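Local coordinates for protein endosialidase (Enterobacteria phage phi92, PDB 4HIZ) that cleaves sialic acid polymers from within the chain, as an endo-sialidase acting on alpha-2,8 and alpha-2,9 linkages, at residues A201-K206 with F241-A246; D214-S219 with M230-V235; N398-K403 with G475-K480; Y407-G412 with T436-I441. All blocks are in the same frame, centred on the assembly; numbering follows the deposited sequence.

Interaction 1: residues A201-K206 with F241-A246; sequences ATIVLK and FTVTLA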
# COMPACT_ATOMS: atom_id res chain seq x y z
N ALA A 201 -45.91 -7.98 -7.28
CA ALA A 201 -45.76 -6.65 -7.86
C ALA A 201 -45.16 -6.83 -9.25
O ALA A 201 -44.17 -7.54 -9.40
CB ALA A 201 -44.86 -5.75 -6.98
N THR A 202 -45.75 -6.20 -10.25
CA THR A 202 -45.21 -6.26 -11.60
C THR A 202 -44.38 -5.02 -11.86
O THR A 202 -44.83 -3.91 -11.60
CB THR A 202 -46.37 -6.37 -12.60
OG1 THR A 202 -47.09 -7.57 -12.29
CG2 THR A 202 -45.85 -6.42 -14.03
N ILE A 203 -43.15 -5.23 -12.34
CA ILE A 203 -42.22 -4.15 -12.57
C ILE A 203 -41.85 -4.06 -14.04
O ILE A 203 -41.31 -5.01 -14.62
CB ILE A 203 -40.91 -4.43 -11.83
CG1 ILE A 203 -41.16 -4.98 -10.40
CG2 ILE A 203 -39.99 -3.20 -11.90
CD1 ILE A 203 -41.87 -4.04 -9.46
N VAL A 204 -42.12 -2.91 -14.64
CA VAL A 204 -41.67 -2.64 -15.99
C VAL A 204 -40.31 -1.95 -15.94
O VAL A 204 -40.12 -0.92 -15.29
CB VAL A 204 -42.67 -1.78 -16.76
CG1 VAL A 204 -42.11 -1.43 -18.14
CG2 VAL A 204 -44.00 -2.52 -16.89
N LEU A 205 -39.34 -2.56 -16.58
CA LEU A 205 -38.00 -2.00 -16.63
C LEU A 205 -37.38 -2.51 -17.94
O LEU A 205 -37.12 -3.70 -18.10
CB LEU A 205 -37.21 -2.48 -15.41
CG LEU A 205 -35.87 -1.85 -15.14
CD1 LEU A 205 -36.08 -0.41 -14.65
CD2 LEU A 205 -35.13 -2.66 -14.07
N LYS A 206 -37.16 -1.60 -18.89
CA LYS A 206 -36.80 -2.03 -20.25
C LYS A 206 -35.47 -2.77 -20.30
O LYS A 206 -34.50 -2.36 -19.70
CB LYS A 206 -36.82 -0.85 -21.22
CG LYS A 206 -38.24 -0.33 -21.50
CD LYS A 206 -38.31 0.52 -22.77
CE LYS A 206 -39.65 1.22 -22.94
NZ LYS A 206 -40.77 0.29 -23.31
N PHE A 241 -40.82 -7.85 -15.16
CA PHE A 241 -40.61 -8.96 -14.24
C PHE A 241 -41.48 -8.77 -13.02
O PHE A 241 -42.15 -7.76 -12.90
CB PHE A 241 -39.12 -9.12 -13.85
CG PHE A 241 -38.54 -7.94 -13.08
CD1 PHE A 241 -38.09 -6.81 -13.76
CD2 PHE A 241 -38.44 -7.98 -11.69
CE1 PHE A 241 -37.53 -5.72 -13.06
CE2 PHE A 241 -37.88 -6.89 -10.97
CZ PHE A 241 -37.44 -5.76 -11.65
N THR A 242 -41.45 -9.73 -12.11
CA THR A 242 -42.19 -9.53 -10.86
C THR A 242 -41.30 -9.79 -9.64
O THR A 242 -40.26 -10.45 -9.72
CB THR A 242 -43.41 -10.48 -10.74
OG1 THR A 242 -42.95 -11.84 -10.59
CG2 THR A 242 -44.38 -10.32 -11.96
N VAL A 243 -41.77 -9.28 -8.51
CA VAL A 243 -41.19 -9.57 -7.20
C VAL A 243 -42.34 -9.94 -6.27
O VAL A 243 -43.51 -9.54 -6.51
CB VAL A 243 -40.35 -8.36 -6.64
CG1 VAL A 243 -39.18 -8.05 -7.57
CG2 VAL A 243 -41.21 -7.09 -6.43
N THR A 244 -42.04 -10.69 -5.23
CA THR A 244 -43.06 -11.08 -4.27
C THR A 244 -43.01 -10.24 -2.99
O THR A 244 -41.96 -10.09 -2.39
CB THR A 244 -42.88 -12.55 -3.88
OG1 THR A 244 -42.95 -13.34 -5.07
CG2 THR A 244 -43.99 -13.01 -2.93
N LEU A 245 -44.17 -9.70 -2.59
CA LEU A 245 -44.31 -8.86 -1.41
C LEU A 245 -44.39 -9.69 -0.15
O LEU A 245 -44.89 -10.81 -0.18
CB LEU A 245 -45.61 -8.04 -1.53
CG LEU A 245 -45.78 -7.18 -2.78
CD1 LEU A 245 -47.09 -6.38 -2.71
CD2 LEU A 245 -44.61 -6.23 -2.96
N ALA A 246 -43.93 -9.12 0.96
CA ALA A 246 -43.97 -9.80 2.25
C ALA A 246 -45.41 -9.97 2.73
O ALA A 246 -45.72 -10.90 3.47
CB ALA A 246 -43.13 -9.04 3.27
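Ala201 and Ile203 pair with Val243 and Phe241 as antiparallel neighbours in a twisted beta sheet. The sheet is consistent with the small beta-barrel domain inserted in the propeller of related phage endosialidases. Four backbone hydrogen bonds join the strands, two at each of these pairs. The shortest runs from Ile203 N to Phe241 O, 2.8 Å and nearly straight at 173°. Thr202 and Thr242 form the non-hydrogen-bonded pair between them. Here Thr242 CA comes within 3.2 Å of Ala201 O, a CA-H...O contact. The methyl of Thr242 faces Thr202 OG1, while Thr242 OG1 is hydrogen-bonded to Ser234 on the next strand.

The side chains of Ala201, Ile203, Phe241 and Val243 make an apolar face. Phe241 CG stands between its own backbone N and carbonyl carbon (chi1 64°), which brings the ring across Ile203. Ile203 CB is 3.7 Å above the ring plane, offset toward the rim. Its two branches spread over the far half of the ring: Ile203 CG2 lies 3.6 Å from Phe241 CZ, and CG1 sits by Phe241 CE2. Leu205 CB approaches the ring edge near CE1. Phe262 and Leu210 also pack on Phe241, and His208 meets it edge-to-face. Further along, Ala201 CB touches Val243 CG2 at 3.9 Å and Leu245 CD2 at 4.1 Å.

Interaction 2: residues D214-S219 with M230-V235; sequences DAVNFS and MTVASV. With SIA (N-acetyl-alpha-neuraminic acid), chain D.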
# COMPACT_ATOMS: atom_id res chain seq x y z
N ASP A 214 -32.55 -13.61 -9.35
CA ASP A 214 -31.57 -12.49 -9.34
C ASP A 214 -31.92 -11.49 -8.24
O ASP A 214 -33.09 -11.30 -7.90
CB ASP A 214 -31.45 -11.82 -10.71
CG ASP A 214 -30.63 -12.64 -11.68
OD1 ASP A 214 -29.94 -13.59 -11.23
OD2 ASP A 214 -30.66 -12.34 -12.90
N ALA A 215 -30.89 -10.87 -7.68
CA ALA A 215 -31.02 -9.99 -6.52
C ALA A 215 -31.06 -8.54 -6.97
O ALA A 215 -30.23 -8.12 -7.79
CB ALA A 215 -29.79 -10.20 -5.63
N VAL A 216 -32.02 -7.78 -6.43
CA VAL A 216 -32.23 -6.39 -6.86
C VAL A 216 -32.50 -5.50 -5.66
O VAL A 216 -32.61 -6.00 -4.54
CB VAL A 216 -33.40 -6.28 -7.89
CG1 VAL A 216 -33.13 -7.18 -9.10
CG2 VAL A 216 -34.73 -6.65 -7.21
N ASN A 217 -32.57 -4.19 -5.89
CA ASN A 217 -32.83 -3.27 -4.78
C ASN A 217 -33.64 -2.10 -5.30
O ASN A 217 -33.39 -1.60 -6.40
CB ASN A 217 -31.48 -2.78 -4.23
CG ASN A 217 -31.63 -1.71 -3.17
OD1 ASN A 217 -31.58 -0.53 -3.47
ND2 ASN A 217 -31.77 -2.13 -1.91
N PHE A 218 -34.63 -1.68 -4.50
CA PHE A 218 -35.50 -0.57 -4.85
C PHE A 218 -35.42 0.56 -3.84
O PHE A 218 -35.26 0.31 -2.64
CB PHE A 218 -36.96 -1.07 -4.79
CG PHE A 218 -37.30 -2.07 -5.84
CD1 PHE A 218 -37.82 -1.65 -7.06
CD2 PHE A 218 -37.19 -3.43 -5.58
CE1 PHE A 218 -38.18 -2.57 -8.06
CE2 PHE A 218 -37.56 -4.39 -6.57
CZ PHE A 218 -38.05 -3.96 -7.82
N SER A 219 -35.58 1.79 -4.32
CA SER A 219 -35.69 2.92 -3.38
C SER A 219 -36.69 3.93 -3.93
O SER A 219 -36.76 4.15 -5.16
CB SER A 219 -34.32 3.60 -3.17
OG SER A 219 -34.41 4.53 -2.10
N MET A 230 -34.70 -7.10 -2.75
CA MET A 230 -35.73 -8.09 -3.13
C MET A 230 -35.12 -9.06 -4.13
O MET A 230 -33.97 -8.89 -4.54
CB MET A 230 -36.95 -7.38 -3.74
CG MET A 230 -37.56 -6.33 -2.75
SD MET A 230 -39.13 -5.68 -3.34
CE MET A 230 -40.31 -6.95 -2.81
N THR A 231 -35.90 -10.07 -4.52
CA THR A 231 -35.44 -11.11 -5.45
C THR A 231 -36.44 -11.20 -6.59
O THR A 231 -37.63 -11.01 -6.38
CB THR A 231 -35.35 -12.48 -4.71
OG1 THR A 231 -34.34 -12.37 -3.68
CG2 THR A 231 -34.95 -13.54 -5.65
N VAL A 232 -35.96 -11.47 -7.80
CA VAL A 232 -36.86 -11.62 -8.94
C VAL A 232 -37.65 -12.92 -8.79
O VAL A 232 -37.08 -14.01 -8.70
CB VAL A 232 -36.08 -11.60 -10.26
CG1 VAL A 232 -37.00 -11.98 -11.45
CG2 VAL A 232 -35.38 -10.21 -10.44
N ALA A 233 -38.97 -12.79 -8.81
CA ALA A 233 -39.89 -13.94 -8.67
C ALA A 233 -40.29 -14.57 -10.00
O ALA A 233 -40.46 -15.81 -10.11
CB ALA A 233 -41.12 -13.51 -7.91
N SER A 234 -40.46 -13.75 -11.02
CA SER A 234 -40.77 -14.30 -12.36
C SER A 234 -40.35 -13.28 -13.38
O SER A 234 -40.16 -12.09 -13.04
CB SER A 234 -42.28 -14.58 -12.53
OG SER A 234 -43.01 -13.38 -12.71
N VAL A 235 -40.17 -13.74 -14.62
CA VAL A 235 -39.90 -12.86 -15.74
C VAL A 235 -41.04 -13.02 -16.74
O VAL A 235 -41.35 -14.13 -17.19
CB VAL A 235 -38.55 -13.17 -16.40
CG1 VAL A 235 -38.32 -12.25 -17.61
CG2 VAL A 235 -37.43 -12.96 -15.37
C1 SIA D . -37.26 2.81 0.17
C2 SIA D . -36.44 2.55 1.44
C3 SIA D . -35.34 1.49 1.20
C4 SIA D . -34.16 2.04 0.41
C5 SIA D . -33.67 3.38 0.99
C6 SIA D . -34.84 4.36 1.15
C7 SIA D . -34.41 5.62 1.90
C8 SIA D . -35.50 6.69 2.00
C9 SIA D . -36.39 6.77 0.76
C10 SIA D . -31.38 4.12 0.43
C11 SIA D . -30.49 4.64 -0.66
N5 SIA D . -32.66 3.90 0.07
O1A SIA D . -37.69 1.81 -0.44
O1B SIA D . -37.51 3.97 -0.24
O4 SIA D . -33.08 1.08 0.44
O6 SIA D . -35.90 3.78 1.92
O7 SIA D . -34.09 5.20 3.24
O8 SIA D . -36.33 6.38 3.12
O9 SIA D . -37.70 6.24 1.02
O10 SIA D . -30.98 3.93 1.58
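Asp214 opens a beta hairpin by taking the N-H of Val232 on its carbonyl O, with Val232 N and Asp214 O 2.9 Å apart. The hairpin joins strands 215-219 and 230-237; over residues 215-219 and 230-235 the strand directions differ by 118°. The carboxylate of Asp214 turns elsewhere, to Lys211 N and a salt bridge with Arg157. Ala215 and Thr231 form the non-hydrogen-bonded pair. Val216 and Met230 exchange two backbone bonds. In one, Met230 N lies 3.0 Å from Val216 O and well above the carbonyl plane. Arg265 also donates to the carbonyl oxygens of both residues. Val216 CG1 meets Val232 CG2 at 4.0 Å, the two side chains crossing at about a right angle. Asn217 OD1 reaches across the trimer to Gly500 N of a neighbouring subunit. The Met230 side chain runs at about a right angle to that of Phe218 in a Met-aromatic contact. The sulfur approaches obliquely, with Met230 SD 3.7 Å from Phe218 CD2. Phe218 and Ser219 belong to a glycan pocket, where Ser227 OG and Asn220 N also bind the sialic acid. At chi1 -170°, anti to the backbone N, Ser219 OG faces the sugar and accepts from sialic acid N5 at 2.9 Å.

Interaction 3: residues N398-K403 with G475-K480; sequences NLPFAK and GSVCVK. With NA (sodium ion), chain B; EDO (1,2-ethanediol), chain L.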
# COMPACT_ATOMS: atom_id res chain seq x y z
N ASN A 398 -1.94 -13.74 -30.07
CA ASN A 398 -3.28 -13.39 -30.54
C ASN A 398 -3.25 -11.95 -31.05
O ASN A 398 -2.34 -11.18 -30.71
CB ASN A 398 -4.38 -13.62 -29.48
CG ASN A 398 -4.25 -12.69 -28.30
OD1 ASN A 398 -3.15 -12.44 -27.87
ND2 ASN A 398 -5.34 -12.20 -27.78
N LEU A 399 -4.25 -11.57 -31.84
CA LEU A 399 -4.29 -10.26 -32.48
C LEU A 399 -5.62 -9.57 -32.18
O LEU A 399 -6.50 -9.49 -33.05
CB LEU A 399 -4.10 -10.37 -34.00
CG LEU A 399 -2.72 -10.87 -34.47
CD1 LEU A 399 -2.67 -10.88 -36.02
CD2 LEU A 399 -1.61 -9.97 -33.95
N PRO A 400 -5.79 -9.09 -30.96
CA PRO A 400 -7.05 -8.41 -30.62
C PRO A 400 -7.15 -7.06 -31.30
O PRO A 400 -6.15 -6.44 -31.73
CB PRO A 400 -6.99 -8.28 -29.08
CG PRO A 400 -5.49 -8.09 -28.84
CD PRO A 400 -4.84 -9.12 -29.82
N PHE A 401 -8.38 -6.59 -31.44
CA PHE A 401 -8.58 -5.43 -32.29
C PHE A 401 -9.91 -4.77 -31.98
O PHE A 401 -10.79 -5.38 -31.34
CB PHE A 401 -8.56 -5.83 -33.78
CG PHE A 401 -9.69 -6.74 -34.17
CD1 PHE A 401 -9.54 -8.13 -34.03
CD2 PHE A 401 -10.89 -6.23 -34.68
CE1 PHE A 401 -10.59 -9.01 -34.39
CE2 PHE A 401 -11.93 -7.12 -35.05
CZ PHE A 401 -11.78 -8.48 -34.89
N ALA A 402 -10.05 -3.52 -32.42
CA ALA A 402 -11.37 -2.89 -32.48
C ALA A 402 -11.54 -2.18 -33.82
O ALA A 402 -10.54 -1.83 -34.46
CB ALA A 402 -11.49 -1.84 -31.33
N LYS A 403 -12.79 -1.94 -34.23
CA LYS A 403 -13.06 -1.18 -35.45
C LYS A 403 -13.40 0.25 -35.05
O LYS A 403 -14.27 0.48 -34.19
CB LYS A 403 -14.25 -1.77 -36.24
CG LYS A 403 -14.48 -1.06 -37.55
CD LYS A 403 -15.47 -1.88 -38.41
CE LYS A 403 -15.67 -1.25 -39.78
NZ LYS A 403 -16.49 0.01 -39.63
N GLY A 475 -3.21 -10.46 -25.07
CA GLY A 475 -3.99 -9.29 -24.62
C GLY A 475 -5.38 -9.19 -25.24
O GLY A 475 -5.94 -10.15 -25.78
N SER A 476 -5.94 -7.99 -25.09
CA SER A 476 -7.35 -7.78 -25.43
C SER A 476 -7.55 -6.30 -25.69
O SER A 476 -6.81 -5.45 -25.14
CB SER A 476 -8.16 -8.25 -24.23
OG SER A 476 -9.55 -8.14 -24.46
N VAL A 477 -8.52 -5.95 -26.54
CA VAL A 477 -8.77 -4.54 -26.88
C VAL A 477 -10.19 -4.15 -26.54
O VAL A 477 -11.15 -4.89 -26.86
CB VAL A 477 -8.52 -4.30 -28.39
CG1 VAL A 477 -9.03 -2.89 -28.85
CG2 VAL A 477 -6.98 -4.50 -28.69
N CYS A 478 -10.35 -2.97 -25.94
CA CYS A 478 -11.70 -2.44 -25.78
C CYS A 478 -11.68 -0.92 -26.00
O CYS A 478 -10.60 -0.32 -26.15
CB CYS A 478 -12.27 -2.78 -24.39
SG CYS A 478 -11.28 -2.08 -23.02
N VAL A 479 -12.86 -0.30 -26.03
CA VAL A 479 -12.93 1.12 -26.35
C VAL A 479 -13.89 1.80 -25.42
O VAL A 479 -14.97 1.26 -25.12
CB VAL A 479 -13.44 1.31 -27.82
CG1 VAL A 479 -13.80 2.77 -28.15
CG2 VAL A 479 -12.36 0.82 -28.80
N LYS A 480 -13.53 3.00 -24.98
CA LYS A 480 -14.49 3.86 -24.24
C LYS A 480 -14.42 5.25 -24.81
O LYS A 480 -13.41 5.91 -24.72
CB LYS A 480 -14.22 3.88 -22.74
CG LYS A 480 -15.22 4.82 -21.99
CD LYS A 480 -14.96 4.89 -20.49
CE LYS A 480 -15.92 5.89 -19.80
NZ LYS A 480 -15.65 7.27 -20.25
NA NA B . -13.34 -6.10 -25.91
C1 EDO L . -17.05 -1.97 -25.01
O1 EDO L . -16.89 -3.25 -24.40
C2 EDO L . -16.37 -1.86 -26.38
O2 EDO L . -15.01 -2.26 -26.26
O HOH W 1 -2.09 -9.64 -27.60
O HOH W 2 -12.60 -4.67 -29.29
O HOH W 3 -15.97 -5.76 -26.94
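Asn398 grips the backbone of Gly475 with its side-chain amide. Its ND2 donates to Gly475 O at 2.9 Å, and the acceptor lies almost in the amide plane. On the other branch, Asn398 OD1 receives only a weak, long bond from Gly475 N. A water bridges the same two atoms, donating to Asn398 OD1 and accepting from Gly475 N. Beyond this polar end the contact is apolar. Pro400 CB rests on Ser476 CA and on Val477 CG2, the latter at 3.8 Å. Val477 splits its methyls between two residues. CG1 is anti to the backbone N (chi1 169°) and lies 3.6 Å from Ala402 CB, while CG2 turns to Pro400. Ala402 CB also meets Val479 CG2, at 3.8 Å.

No direct backbone hydrogen bond links the two segments. Instead, a second water donates to both Phe401 O and Val477 O, each 2.8 Å from the water oxygen. Val477 O has a further role: it binds the sodium ion at 2.7 Å, with Thr90 O and a third water as other ligands. Leu484 and Tyr486 of strand 483-490 pack behind Val477, and Cys351 packs against Asn398 and Pro400. The strands run roughly parallel, 27° apart, and each is the outermost strand of its sheet within this chain. The first strands of two successive four-stranded antiparallel units thus pack side by side, as the inner strands of neighbouring blades do in a beta propeller.

Interaction 4: residues Y407-G412 with T436-I441; sequences YLYIFG and TFMCKI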
# COMPACT_ATOMS: atom_id res chain seq x y z
N TYR A 407 -11.52 1.60 -40.07
CA TYR A 407 -10.31 0.83 -39.79
C TYR A 407 -10.43 -0.15 -38.65
O TYR A 407 -11.09 0.11 -37.65
CB TYR A 407 -9.17 1.81 -39.41
CG TYR A 407 -8.81 2.71 -40.55
CD1 TYR A 407 -7.85 2.33 -41.49
CD2 TYR A 407 -9.41 3.97 -40.67
CE1 TYR A 407 -7.50 3.19 -42.53
CE2 TYR A 407 -9.07 4.82 -41.71
CZ TYR A 407 -8.13 4.42 -42.64
OH TYR A 407 -7.82 5.29 -43.66
N LEU A 408 -9.72 -1.26 -38.78
CA LEU A 408 -9.45 -2.11 -37.64
C LEU A 408 -8.10 -1.70 -37.09
O LEU A 408 -7.11 -1.62 -37.85
CB LEU A 408 -9.35 -3.59 -38.07
CG LEU A 408 -10.63 -4.19 -38.67
CD1 LEU A 408 -10.45 -5.69 -38.83
CD2 LEU A 408 -11.83 -3.91 -37.79
N TYR A 409 -8.04 -1.45 -35.79
CA TYR A 409 -6.76 -1.24 -35.08
C TYR A 409 -6.42 -2.58 -34.43
O TYR A 409 -7.14 -3.04 -33.53
CB TYR A 409 -6.92 -0.18 -33.99
CG TYR A 409 -6.98 1.24 -34.47
CD1 TYR A 409 -8.14 1.75 -35.02
CD2 TYR A 409 -5.90 2.09 -34.30
CE1 TYR A 409 -8.20 3.07 -35.43
CE2 TYR A 409 -5.96 3.39 -34.70
CZ TYR A 409 -7.11 3.88 -35.26
OH TYR A 409 -7.18 5.20 -35.66
N ILE A 410 -5.34 -3.20 -34.93
CA ILE A 410 -4.97 -4.57 -34.57
C ILE A 410 -3.62 -4.58 -33.85
O ILE A 410 -2.69 -3.97 -34.36
CB ILE A 410 -4.88 -5.47 -35.83
CG1 ILE A 410 -6.23 -5.42 -36.57
CG2 ILE A 410 -4.53 -6.90 -35.43
CD1 ILE A 410 -6.20 -6.14 -37.94
N PHE A 411 -3.54 -5.29 -32.72
CA PHE A 411 -2.36 -5.25 -31.85
C PHE A 411 -1.81 -6.66 -31.67
O PHE A 411 -2.57 -7.63 -31.60
CB PHE A 411 -2.73 -4.70 -30.46
CG PHE A 411 -3.15 -3.26 -30.47
CD1 PHE A 411 -4.44 -2.89 -30.88
CD2 PHE A 411 -2.26 -2.28 -30.12
CE1 PHE A 411 -4.83 -1.56 -30.89
CE2 PHE A 411 -2.65 -0.91 -30.11
CZ PHE A 411 -3.92 -0.55 -30.49
N GLY A 412 -0.51 -6.76 -31.48
CA GLY A 412 0.10 -8.02 -31.09
C GLY A 412 1.44 -7.71 -30.43
O GLY A 412 1.94 -6.59 -30.52
N THR A 436 5.98 -4.59 -28.97
CA THR A 436 4.54 -4.60 -29.24
C THR A 436 4.26 -3.83 -30.52
O THR A 436 4.82 -2.75 -30.74
CB THR A 436 3.80 -3.98 -28.05
OG1 THR A 436 3.76 -4.96 -27.01
CG2 THR A 436 2.32 -3.54 -28.40
N PHE A 437 3.32 -4.34 -31.33
CA PHE A 437 3.03 -3.74 -32.62
C PHE A 437 1.54 -3.47 -32.81
O PHE A 437 0.70 -4.11 -32.22
CB PHE A 437 3.41 -4.70 -33.75
CG PHE A 437 4.88 -5.00 -33.84
CD1 PHE A 437 5.72 -4.17 -34.59
CD2 PHE A 437 5.42 -6.13 -33.19
CE1 PHE A 437 7.09 -4.45 -34.70
CE2 PHE A 437 6.82 -6.40 -33.27
CZ PHE A 437 7.63 -5.58 -34.05
N MET A 438 1.25 -2.50 -33.65
CA MET A 438 -0.12 -2.16 -34.01
C MET A 438 -0.14 -1.96 -35.51
O MET A 438 0.78 -1.37 -36.08
CB MET A 438 -0.54 -0.87 -33.30
CG MET A 438 -2.01 -0.46 -33.61
SD MET A 438 -2.36 1.18 -32.91
CE MET A 438 -1.55 2.30 -34.07
N CYS A 439 -1.21 -2.39 -36.17
CA CYS A 439 -1.45 -1.97 -37.55
C CYS A 439 -2.87 -1.44 -37.66
O CYS A 439 -3.72 -1.65 -36.76
CB CYS A 439 -1.17 -3.09 -38.58
SG CYS A 439 -2.30 -4.49 -38.53
N LYS A 440 -3.12 -0.71 -38.75
CA LYS A 440 -4.40 -0.06 -38.96
C LYS A 440 -4.86 -0.45 -40.37
O LYS A 440 -4.28 0.02 -41.36
CB LYS A 440 -4.19 1.46 -38.81
CG LYS A 440 -5.45 2.28 -38.89
CD LYS A 440 -5.12 3.76 -38.56
CE LYS A 440 -6.33 4.66 -38.80
NZ LYS A 440 -6.13 6.07 -38.34
N ILE A 441 -5.88 -1.30 -40.45
CA ILE A 441 -6.31 -1.87 -41.73
C ILE A 441 -7.66 -1.28 -42.13
O ILE A 441 -8.60 -1.35 -41.35
CB ILE A 441 -6.46 -3.41 -41.66
CG1 ILE A 441 -5.17 -4.09 -41.17
CG2 ILE A 441 -6.90 -4.00 -43.04
CD1 ILE A 441 -4.00 -3.68 -41.93
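Lys440 lies between Tyr407 and Tyr409 and presents its chain to a face of each ring. The lysine chain is fully extended, with CG anti to the backbone N (chi1 -175°). Its CE is 3.6 Å above the plane of the Tyr407 ring, offset toward the rim. NZ sits over the same face, 4.7 Å from the Tyr407 centroid, as a cation-pi contact. Against Tyr409 the lysine runs alongside and points the same way. Lys440 CG lies over the centre of that ring, and Lys440 NZ donates to Tyr409 OH at 3.0 Å.

Met438 follows on the same side of the sheet, between Tyr409 and Phe411. Its CG meets the Phe411 ring, while its sulfur touches both rings. The CG is 3.5 Å above the Phe411 plane, toward the rim. The sulfur lies in the plane of the Tyr409 ring, at the edge, with Met438 SD 3.9 Å from Tyr409 CD2. The same SD approaches Phe411 obliquely and closely, 3.4 Å from CZ. The opposite side of the sheet carries Ile410 CB against Cys439 SG, at 3.9 Å, and Ile410 CD1 against Ile441 CG1. Six backbone hydrogen bonds hold this antiparallel pair within a propeller blade. Tyr486 stacks on Phe411 from the next blade. The pi face of Tyr407 and the acceptor oxygen of Tyr409 would together tend to stabilise a positive charge on Lys440.

How the interactions relate
All four contacts lie in the catalytic propeller part of the chain, in two clusters. Interactions 1 and 2 have centres about 7 Å apart and share one antiparallel sheet, where strands 230-237 and 240-244 are neighbours. Interaction 2 is nested in the loop that interaction 1 closes. Interactions 3 and 4 come later in the chain, with centres about 9 Å apart, and interaction 4 is nested inside interaction 3. Strands 401-404 and 407-413 join them in one blade; interaction 3 links that blade to the next. The clusters do not touch: centres of interactions 2 and 3 are about 34 Å apart. The glycan-binding sheet, probably an inserted domain, thus lies apart from these two blades.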